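Local coordinates for molinate hydrolase (Gulosibacter molinativorax, PDB 4UB9), which hydrolyses the thiocarbamate herbicide molinate, probably as a zinc-dependent member of the amidohydrolase family acting on a carbon-nitrogen bond, at residues 142-147 / 238-243; 278-283 / 297-302; 291-296 / 322-327. One frame throughout, in Å; residues are numbered along the deposited sequence.

Contact 1 of 3, residues 142-147 / 238-243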
loop_
_atom_site.group_PDB
_atom_site.type_symbol
_atom_site.label_atom_id
_atom_site.label_comp_id
_atom_site.label_asym_id
_atom_site.label_seq_id
_atom_site.Cartn_x
_atom_site.Cartn_y
_atom_site.Cartn_z
ATOM N N PHE A 142 36.485 0.560 4.347
ATOM C CA PHE A 142 36.132 -0.579 3.498
ATOM C C PHE A 142 34.674 -0.508 3.201
ATOM O O PHE A 142 33.812 -0.717 4.080
ATOM C CB PHE A 142 36.489 -1.872 4.199
ATOM C CG PHE A 142 37.950 -2.073 4.310
ATOM C CD1 PHE A 142 38.670 -2.639 3.281
ATOM C CD2 PHE A 142 38.637 -1.643 5.427
ATOM C CE1 PHE A 142 40.060 -2.821 3.371
ATOM C CE2 PHE A 142 40.005 -1.807 5.521
ATOM C CZ PHE A 142 40.717 -2.403 4.487
ATOM N N ASP A 143 34.395 -0.172 1.950
ATOM C CA ASP A 143 33.033 -0.019 1.448
ATOM C C ASP A 143 32.526 -1.318 0.814
ATOM O O ASP A 143 33.029 -1.800 -0.178
ATOM C CB ASP A 143 32.939 1.127 0.455
ATOM C CG ASP A 143 31.510 1.349 -0.060
ATOM O OD1 ASP A 143 30.835 0.354 -0.471
ATOM O OD2 ASP A 143 31.069 2.523 -0.106
ATOM N N THR A 144 31.463 -1.802 1.393
ATOM C CA THR A 144 30.986 -3.174 1.232
ATOM C C THR A 144 29.765 -3.279 0.287
ATOM O O THR A 144 29.318 -4.358 -0.091
ATOM C CB THR A 144 30.697 -3.621 2.670
ATOM O OG1 THR A 144 31.822 -4.360 3.174
ATOM C CG2 THR A 144 29.509 -4.331 2.817
ATOM N N TRP A 145 29.242 -2.125 -0.087
ATOM C CA TRP A 145 28.131 -2.015 -1.015
ATOM C C TRP A 145 27.975 -0.580 -1.496
ATOM O O TRP A 145 27.745 0.350 -0.722
ATOM C CB TRP A 145 26.784 -2.456 -0.426
ATOM C CG TRP A 145 25.637 -2.362 -1.457
ATOM C CD1 TRP A 145 25.362 -3.250 -2.447
ATOM C CD2 TRP A 145 24.685 -1.325 -1.590
ATOM N NE1 TRP A 145 24.291 -2.839 -3.179
ATOM C CE2 TRP A 145 23.840 -1.665 -2.659
ATOM C CE3 TRP A 145 24.445 -0.153 -0.892
ATOM C CZ2 TRP A 145 22.777 -0.870 -3.053
ATOM C CZ3 TRP A 145 23.402 0.639 -1.279
ATOM C CH2 TRP A 145 22.581 0.282 -2.359
ATOM N N ASN A 146 28.083 -0.431 -2.795
ATOM C CA ASN A 146 28.062 0.854 -3.425
ATOM C C ASN A 146 27.908 0.633 -4.910
ATOM O O ASN A 146 27.948 -0.506 -5.372
ATOM C CB ASN A 146 29.359 1.592 -3.133
ATOM C CG ASN A 146 29.191 3.101 -3.158
ATOM O OD1 ASN A 146 28.486 3.658 -4.002
ATOM N ND2 ASN A 146 29.844 3.771 -2.223
ATOM N N ALA A 147 27.757 1.724 -5.647
ATOM C CA ALA A 147 27.756 1.682 -7.107
ATOM C C ALA A 147 29.175 1.707 -7.648
ATOM O O ALA A 147 29.953 2.622 -7.365
ATOM C CB ALA A 147 26.980 2.831 -7.672
ATOM N N PHE A 238 37.796 -6.408 -3.091
ATOM C CA PHE A 238 37.324 -7.636 -2.451
ATOM C C PHE A 238 35.940 -7.931 -2.983
ATOM O O PHE A 238 35.419 -7.163 -3.798
ATOM C CB PHE A 238 37.336 -7.537 -0.934
ATOM C CG PHE A 238 36.707 -6.298 -0.403
ATOM C CD1 PHE A 238 35.362 -6.249 -0.223
ATOM C CD2 PHE A 238 37.466 -5.184 -0.049
ATOM C CE1 PHE A 238 34.747 -5.132 0.325
ATOM C CE2 PHE A 238 36.865 -4.058 0.475
ATOM C CZ PHE A 238 35.503 -4.030 0.662
ATOM N N CYS A 239 35.359 -9.072 -2.587
ATOM C CA CYS A 239 34.066 -9.459 -3.147
ATOM C C CYS A 239 33.169 -9.936 -2.076
ATOM O O CYS A 239 33.550 -10.800 -1.270
ATOM C CB CYS A 239 34.251 -10.563 -4.183
ATOM S SG CYS A 239 32.706 -11.084 -4.937
ATOM N N LYS A 240 31.946 -9.432 -2.084
ATOM C CA LYS A 240 30.997 -9.796 -1.019
ATOM C C LYS A 240 29.830 -10.526 -1.654
ATOM O O LYS A 240 29.233 -10.035 -2.612
ATOM C CB LYS A 240 30.489 -8.571 -0.242
ATOM C CG LYS A 240 29.551 -8.945 0.898
ATOM C CD LYS A 240 29.402 -7.880 1.972
ATOM C CE LYS A 240 28.155 -7.040 1.862
ATOM N NZ LYS A 240 27.594 -6.625 3.190
ATOM N N ILE A 241 29.516 -11.684 -1.103
ATOM C CA ILE A 241 28.516 -12.545 -1.673
ATOM C C ILE A 241 27.301 -12.553 -0.761
ATOM O O ILE A 241 27.412 -12.796 0.424
ATOM C CB ILE A 241 28.953 -14.034 -1.751
ATOM C CG1 ILE A 241 30.263 -14.264 -2.481
ATOM C CG2 ILE A 241 27.853 -14.878 -2.403
ATOM C CD1 ILE A 241 30.278 -13.669 -3.839
ATOM N N ALA A 242 26.133 -12.420 -1.357
ATOM C CA ALA A 242 24.878 -12.602 -0.623
ATOM C C ALA A 242 24.566 -14.062 -0.408
ATOM O O ALA A 242 23.846 -14.647 -1.182
ATOM C CB ALA A 242 23.721 -11.971 -1.368
ATOM N N VAL A 243 25.135 -14.639 0.635
ATOM C CA VAL A 243 24.935 -16.045 0.917
ATOM C C VAL A 243 23.470 -16.274 1.258
ATOM O O VAL A 243 22.838 -17.202 0.748
ATOM C CB VAL A 243 25.781 -16.487 2.104
ATOM C CG1 VAL A 243 25.385 -17.889 2.559
ATOM C CG2 VAL A 243 27.228 -16.414 1.739
#
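In the interior of the amidohydrolase TIM barrel, the C-terminal end of strand 138-143 faces strand 239-242, which is not its neighbour in the sheet, so no backbone hydrogen bond joins them and F238 and K240 make the contact. F238 reaches over with its CG in the crowded position between backbone N and carbonyl carbon (chi1 48°). Its CE2 comes up at the edge of the F142 ring, 3.6 Å from F142 CD1, and its CZ lies 3.4 Å from D143 O. Y430 meets both rings. An alanine in place of F238 would remove this ring and would probably loosen the packing around F142 and the D143 carbonyl. D143 itself turns the other way: its OD1 takes W145 N at 3.0 Å, an Asx turn, while OD2 accepts from N146 ND2 at 2.7 Å and from L100 N. Further along, K240 bends at chi3 (100°) and again at chi4. These bends lay CE and NZ against the T144 methyl, with T144 CG2 a tight 3.0 Å from K240 NZ. A methyl offers the amine no hydrogen bond, and the K240 side chain lies about 4 Å from the bound zinc, so the metal's charge would probably disfavour a protonated ammonium.

Contact 2 of 3, residues 278-283 / 297-302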
loop_
_atom_site.group_PDB
_atom_site.type_symbol
_atom_site.label_atom_id
_atom_site.label_comp_id
_atom_site.label_asym_id
_atom_site.label_seq_id
_atom_site.Cartn_x
_atom_site.Cartn_y
_atom_site.Cartn_z
ATOM N N PRO A 278 40.055 -10.759 -1.219
ATOM C CA PRO A 278 39.380 -11.360 -0.075
ATOM C C PRO A 278 37.908 -11.583 -0.337
ATOM O O PRO A 278 37.280 -10.888 -1.149
ATOM C CB PRO A 278 39.519 -10.310 1.005
ATOM C CG PRO A 278 40.736 -9.573 0.631
ATOM C CD PRO A 278 40.723 -9.502 -0.861
ATOM N N LEU A 279 37.402 -12.576 0.351
ATOM C CA LEU A 279 36.025 -13.020 0.202
ATOM C C LEU A 279 35.220 -12.634 1.422
ATOM O O LEU A 279 35.563 -13.043 2.549
ATOM C CB LEU A 279 35.968 -14.542 0.079
ATOM C CG LEU A 279 34.577 -15.158 0.247
ATOM C CD1 LEU A 279 33.717 -14.841 -0.969
ATOM C CD2 LEU A 279 34.680 -16.663 0.433
ATOM N N LEU A 280 34.149 -11.875 1.182
ATOM C CA LEU A 280 33.208 -11.480 2.225
ATOM C C LEU A 280 31.876 -12.132 2.037
ATOM O O LEU A 280 31.494 -12.447 0.934
ATOM C CB LEU A 280 32.981 -9.970 2.238
ATOM C CG LEU A 280 33.943 -9.119 3.088
ATOM C CD1 LEU A 280 35.370 -9.272 2.601
ATOM C CD2 LEU A 280 33.552 -7.686 2.941
ATOM N N THR A 281 31.152 -12.312 3.124
ATOM C CA THR A 281 29.832 -12.893 3.098
ATOM C C THR A 281 28.807 -12.019 3.794
ATOM O O THR A 281 29.110 -11.311 4.710
ATOM C CB THR A 281 29.805 -14.282 3.751
ATOM O OG1 THR A 281 30.293 -14.193 5.077
ATOM C CG2 THR A 281 30.658 -15.250 2.992
ATOM N N HIS A 282 27.585 -12.075 3.313
ATOM C CA HIS A 282 26.461 -11.491 3.981
ATOM C C HIS A 282 25.601 -12.658 4.424
ATOM O O HIS A 282 25.205 -13.461 3.618
ATOM C CB HIS A 282 25.744 -10.563 3.015
ATOM C CG HIS A 282 24.307 -10.323 3.336
ATOM N ND1 HIS A 282 23.875 -9.219 4.022
ATOM C CD2 HIS A 282 23.199 -11.027 3.031
ATOM C CE1 HIS A 282 22.567 -9.264 4.146
ATOM N NE2 HIS A 282 22.131 -10.352 3.552
ATOM N N THR A 283 25.351 -12.775 5.717
ATOM C CA THR A 283 24.578 -13.899 6.252
ATOM C C THR A 283 23.550 -13.460 7.258
ATOM O O THR A 283 23.767 -12.553 8.002
ATOM C CB THR A 283 25.443 -15.041 6.847
ATOM O OG1 THR A 283 26.180 -14.574 7.978
ATOM C CG2 THR A 283 26.386 -15.585 5.826
ATOM N N ALA A 297 35.573 -17.919 4.801
ATOM C CA ALA A 297 35.414 -16.503 4.453
ATOM C C ALA A 297 36.457 -15.663 5.166
ATOM O O ALA A 297 36.753 -15.881 6.328
ATOM C CB ALA A 297 34.045 -16.030 4.839
ATOM N N ASP A 298 37.017 -14.717 4.452
ATOM C CA ASP A 298 37.985 -13.776 5.033
ATOM C C ASP A 298 37.325 -12.844 6.043
ATOM O O ASP A 298 37.930 -12.444 7.019
ATOM C CB ASP A 298 38.645 -12.944 3.929
ATOM C CG ASP A 298 39.536 -13.793 3.036
ATOM O OD1 ASP A 298 40.665 -14.031 3.451
ATOM O OD2 ASP A 298 39.092 -14.274 1.979
ATOM N N LEU A 299 36.095 -12.456 5.756
ATOM C CA LEU A 299 35.353 -11.634 6.672
ATOM C C LEU A 299 33.867 -11.886 6.515
ATOM O O LEU A 299 33.314 -11.779 5.435
ATOM C CB LEU A 299 35.690 -10.152 6.480
ATOM C CG LEU A 299 34.975 -9.216 7.470
ATOM C CD1 LEU A 299 35.400 -9.491 8.902
ATOM C CD2 LEU A 299 35.267 -7.776 7.109
ATOM N N MET A 300 33.224 -12.140 7.640
ATOM C CA MET A 300 31.799 -12.393 7.688
ATOM C C MET A 300 31.026 -11.185 8.257
ATOM O O MET A 300 31.061 -10.897 9.455
ATOM C CB MET A 300 31.560 -13.657 8.507
ATOM C CG MET A 300 32.142 -14.862 7.785
ATOM S SD MET A 300 32.048 -16.383 8.716
ATOM C CE MET A 300 33.226 -15.987 10.006
ATOM N N ILE A 301 30.294 -10.511 7.383
ATOM C CA ILE A 301 29.550 -9.311 7.750
ATOM C C ILE A 301 28.295 -9.657 8.563
ATOM O O ILE A 301 27.572 -10.613 8.270
ATOM C CB ILE A 301 29.188 -8.480 6.539
ATOM C CG1 ILE A 301 30.425 -8.181 5.704
ATOM C CG2 ILE A 301 28.522 -7.176 6.935
ATOM C CD1 ILE A 301 31.487 -7.346 6.389
ATOM N N HIS A 302 28.096 -8.884 9.612
ATOM C CA HIS A 302 27.016 -9.064 10.624
ATOM C C HIS A 302 26.764 -10.514 10.968
ATOM O O HIS A 302 25.678 -11.042 10.837
ATOM C CB HIS A 302 25.742 -8.242 10.376
ATOM C CG HIS A 302 25.186 -8.343 9.003
ATOM N ND1 HIS A 302 24.661 -9.509 8.489
ATOM C CD2 HIS A 302 24.972 -7.389 8.064
ATOM C CE1 HIS A 302 24.214 -9.285 7.265
ATOM N NE2 HIS A 302 24.386 -8.008 6.983
HETATM O O HOH W 1 28.483 -13.257 7.072
#
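L280 lies alongside L299, both pointing the same way from the sheet, with L280 CG 4.0 Å from L299 CB. The other branch of L280 reaches obliquely to the next residue on that face, L280 CD2 resting 4.0 Å from I301 CD1. K240 and Y430 also pack here. On the face carrying T281 and M300, the T281 hydroxyl sits between backbone N and carbonyl carbon (chi1 56°), and this puts T281 OG1 3.3 Å from M300 CG; the methyl, T281 CG2, turns instead to A297 CB. The same hydroxyl shares a water with T283 OG1, and that water donates to I301 O. Between the two faces runs a parallel strand pair, the first and last elements of a beta-alpha-beta unit whose helix is 286-294. L299 O receives T281 N at 3.2 Å, and T281 O in turn receives I301 N at 3.0 Å, each donor lying in the plane of the carbonyl. At the N-terminal end D298 takes over: its OD2 accepts L279 N at 2.9 Å, nearly straight at 167° but from above the carboxylate plane. R273 also holds OD2 by a salt bridge, and R431 pairs with OD1. The C-terminal end carries the metal site. H282 ND1 and H302 NE2 both bind the zinc ion and stand 3.2 Å apart, a closeness the shared metal accounts for; the imidazole planes are turned 82° against each other. H282 NE2 is bonded to D245 O, so that ring is held from both nitrogens. H302 ND1 gives only a weak bond to T283 O, 3.2 Å away at the edge of the H302 ring.

Contact 3 of 3, residues 291-296 / 322-327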
loop_
_atom_site.group_PDB
_atom_site.type_symbol
_atom_site.label_atom_id
_atom_site.label_comp_id
_atom_site.label_asym_id
_atom_site.label_seq_id
_atom_site.Cartn_x
_atom_site.Cartn_y
_atom_site.Cartn_z
ATOM N N THR A 291 27.580 -21.889 6.745
ATOM C CA THR A 291 28.007 -22.040 5.337
ATOM C C THR A 291 29.169 -21.131 5.026
ATOM O O THR A 291 30.103 -21.501 4.318
ATOM C CB THR A 291 26.822 -21.784 4.399
ATOM O OG1 THR A 291 25.864 -22.845 4.558
ATOM C CG2 THR A 291 27.239 -21.709 2.974
ATOM N N ALA A 292 29.116 -19.923 5.572
ATOM C CA ALA A 292 30.195 -18.969 5.347
ATOM C C ALA A 292 31.518 -19.455 5.984
ATOM O O ALA A 292 32.616 -19.307 5.429
ATOM C CB ALA A 292 29.821 -17.622 5.894
ATOM N N ILE A 293 31.386 -19.980 7.165
ATOM C CA ILE A 293 32.525 -20.513 7.902
ATOM C C ILE A 293 33.173 -21.668 7.131
ATOM O O ILE A 293 34.382 -21.737 6.971
ATOM C CB ILE A 293 32.061 -21.021 9.276
ATOM C CG1 ILE A 293 31.792 -19.833 10.201
ATOM C CG2 ILE A 293 33.134 -21.890 9.915
ATOM C CD1 ILE A 293 31.024 -20.197 11.449
ATOM N N GLU A 294 32.324 -22.546 6.606
ATOM C CA GLU A 294 32.794 -23.689 5.854
ATOM C C GLU A 294 33.465 -23.320 4.532
ATOM O O GLU A 294 34.133 -24.131 3.953
ATOM C CB GLU A 294 31.648 -24.687 5.611
ATOM C CG GLU A 294 31.313 -25.519 6.856
ATOM C CD GLU A 294 32.517 -26.285 7.428
ATOM O OE1 GLU A 294 33.243 -26.913 6.633
ATOM O OE2 GLU A 294 32.730 -26.277 8.660
ATOM N N ARG A 295 33.284 -22.091 4.069
ATOM C CA ARG A 295 34.016 -21.568 2.905
ATOM C C ARG A 295 35.246 -20.757 3.308
ATOM O O ARG A 295 35.856 -20.107 2.478
ATOM C CB ARG A 295 33.109 -20.675 2.060
ATOM C CG ARG A 295 31.833 -21.316 1.529
ATOM C CD ARG A 295 32.172 -22.502 0.720
ATOM N NE ARG A 295 31.080 -23.036 -0.095
ATOM C CZ ARG A 295 30.052 -23.721 0.383
ATOM N NH1 ARG A 295 29.870 -23.862 1.705
ATOM N NH2 ARG A 295 29.202 -24.264 -0.478
ATOM N N ASP A 296 35.590 -20.776 4.595
ATOM C CA ASP A 296 36.741 -20.013 5.093
ATOM C C ASP A 296 36.713 -18.549 4.625
ATOM O O ASP A 296 37.686 -18.007 4.141
ATOM C CB ASP A 296 38.065 -20.678 4.671
ATOM C CG ASP A 296 38.224 -22.090 5.251
ATOM O OD1 ASP A 296 38.125 -22.279 6.486
ATOM O OD2 ASP A 296 38.479 -23.006 4.464
ATOM N N LYS A 322 39.178 -22.294 13.518
ATOM C CA LYS A 322 39.621 -21.796 12.184
ATOM C C LYS A 322 40.200 -20.409 12.241
ATOM O O LYS A 322 40.878 -19.985 11.344
ATOM C CB LYS A 322 38.491 -21.832 11.166
ATOM C CG LYS A 322 38.167 -23.238 10.673
ATOM C CD LYS A 322 36.718 -23.412 10.243
ATOM C CE LYS A 322 36.504 -24.686 9.412
ATOM N NZ LYS A 322 36.686 -24.338 7.962
ATOM N N GLN A 323 39.908 -19.691 13.319
ATOM C CA GLN A 323 40.398 -18.295 13.496
ATOM C C GLN A 323 39.927 -17.373 12.373
ATOM O O GLN A 323 40.700 -16.714 11.737
ATOM C CB GLN A 323 41.934 -18.255 13.630
ATOM C CG GLN A 323 42.410 -18.768 14.985
ATOM C CD GLN A 323 42.008 -17.818 16.126
ATOM O OE1 GLN A 323 41.147 -18.137 16.962
ATOM N NE2 GLN A 323 42.636 -16.644 16.161
ATOM N N LEU A 324 38.650 -17.409 12.114
ATOM C CA LEU A 324 38.081 -16.578 11.106
ATOM C C LEU A 324 37.592 -15.270 11.732
ATOM O O LEU A 324 37.128 -15.247 12.855
ATOM C CB LEU A 324 36.908 -17.293 10.392
ATOM C CG LEU A 324 37.233 -18.573 9.626
ATOM C CD1 LEU A 324 35.964 -19.234 9.126
ATOM C CD2 LEU A 324 38.160 -18.298 8.445
ATOM N N TRP A 325 37.630 -14.208 10.929
ATOM C CA TRP A 325 37.155 -12.909 11.340
ATOM C C TRP A 325 35.655 -12.734 11.158
ATOM O O TRP A 325 35.113 -12.888 10.061
ATOM C CB TRP A 325 37.874 -11.830 10.578
ATOM C CG TRP A 325 39.299 -11.772 10.829
ATOM C CD1 TRP A 325 40.270 -12.164 9.983
ATOM C CD2 TRP A 325 39.951 -11.243 11.975
ATOM N NE1 TRP A 325 41.505 -11.912 10.533
ATOM C CE2 TRP A 325 41.335 -11.361 11.763
ATOM C CE3 TRP A 325 39.508 -10.686 13.167
ATOM C CZ2 TRP A 325 42.281 -10.961 12.697
ATOM C CZ3 TRP A 325 40.460 -10.278 14.125
ATOM C CH2 TRP A 325 41.825 -10.423 13.872
ATOM N N SER A 326 35.001 -12.356 12.239
ATOM C CA SER A 326 33.588 -11.928 12.212
ATOM C C SER A 326 33.444 -10.434 12.401
ATOM O O SER A 326 33.995 -9.894 13.379
ATOM C CB SER A 326 32.861 -12.583 13.368
ATOM O OG SER A 326 32.848 -13.967 13.225
ATOM N N GLU A 327 32.734 -9.730 11.519
ATOM C CA GLU A 327 32.289 -8.396 11.888
ATOM C C GLU A 327 30.923 -8.501 12.471
ATOM O O GLU A 327 30.136 -9.350 12.093
ATOM C CB GLU A 327 32.468 -7.249 10.852
ATOM C CG GLU A 327 31.389 -6.961 9.873
ATOM C CD GLU A 327 30.309 -5.971 10.290
ATOM O OE1 GLU A 327 30.368 -4.773 9.936
ATOM O OE2 GLU A 327 29.337 -6.448 10.872
#
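L324 forms the close-packed part of this contact, where the C-terminal end of helix 286-294 meets the turn between helix 313-322 and strand 326-328. Its two methyls lie against the chain as it leaves the helix, one at I293 and one at D296. CD1 lies against the I293 peptide, 3.7 Å from I293 O, and also meets the I293 side chain, L324 CD1 to I293 CG2 being 4.0 Å. CD2 turns to the backbone of the following turn, with L324 CD2 4.0 Å from D296 CA. I293 CG2, anti to its own backbone N, is also touched by the aliphatic part of K322 at CD, 3.9 Å from I293 CG2. I293 O itself is already taken by D296 N at 2.8 Å, the bond that closes the turn.

The solvent side is looser and carried by charge. K322 stretches along the helix end and bends only at chi4 (-91°), which brings its ammonium to D296: K322 NZ gives a 2.9 Å salt bridge to D296 OD1, meeting it from above the carboxylate plane. E294 adds only attraction at a distance, its OE2 4.5 Å from K322 NZ, beyond a salt bridge; the strongest partner of that carboxylate is K318. R295 turns away to D266 and E262 on helix 262-275. K322 thus lays its methylenes on I293 and its charge beside D296, E294 and the C-terminal end of helix 286-294, surroundings that would probably favour the protonated ammonium.

The three contacts follow one another across the barrel. Contact 1 and contact 2, centres 9 Å apart, share the sheet in which strands 239-242 and 279-282 are neighbours; C239 O lies 2.7 Å from L280 N and I241 N 2.9 Å from L280 O, probable hydrogen bonds. Contact 3 lies 7 Å from contact 2 between centres and continues it to the next strand, with M300 O 2.9 Å from E327 N. Contact 2 holds the zinc ligands H282 and H302, while K240 of contact 1 brings its side chain to about 4 Å from the metal. Contact 3 is away from the site, yet its segment supplies E327, whose OE2 is 3.0 Å from H302 N.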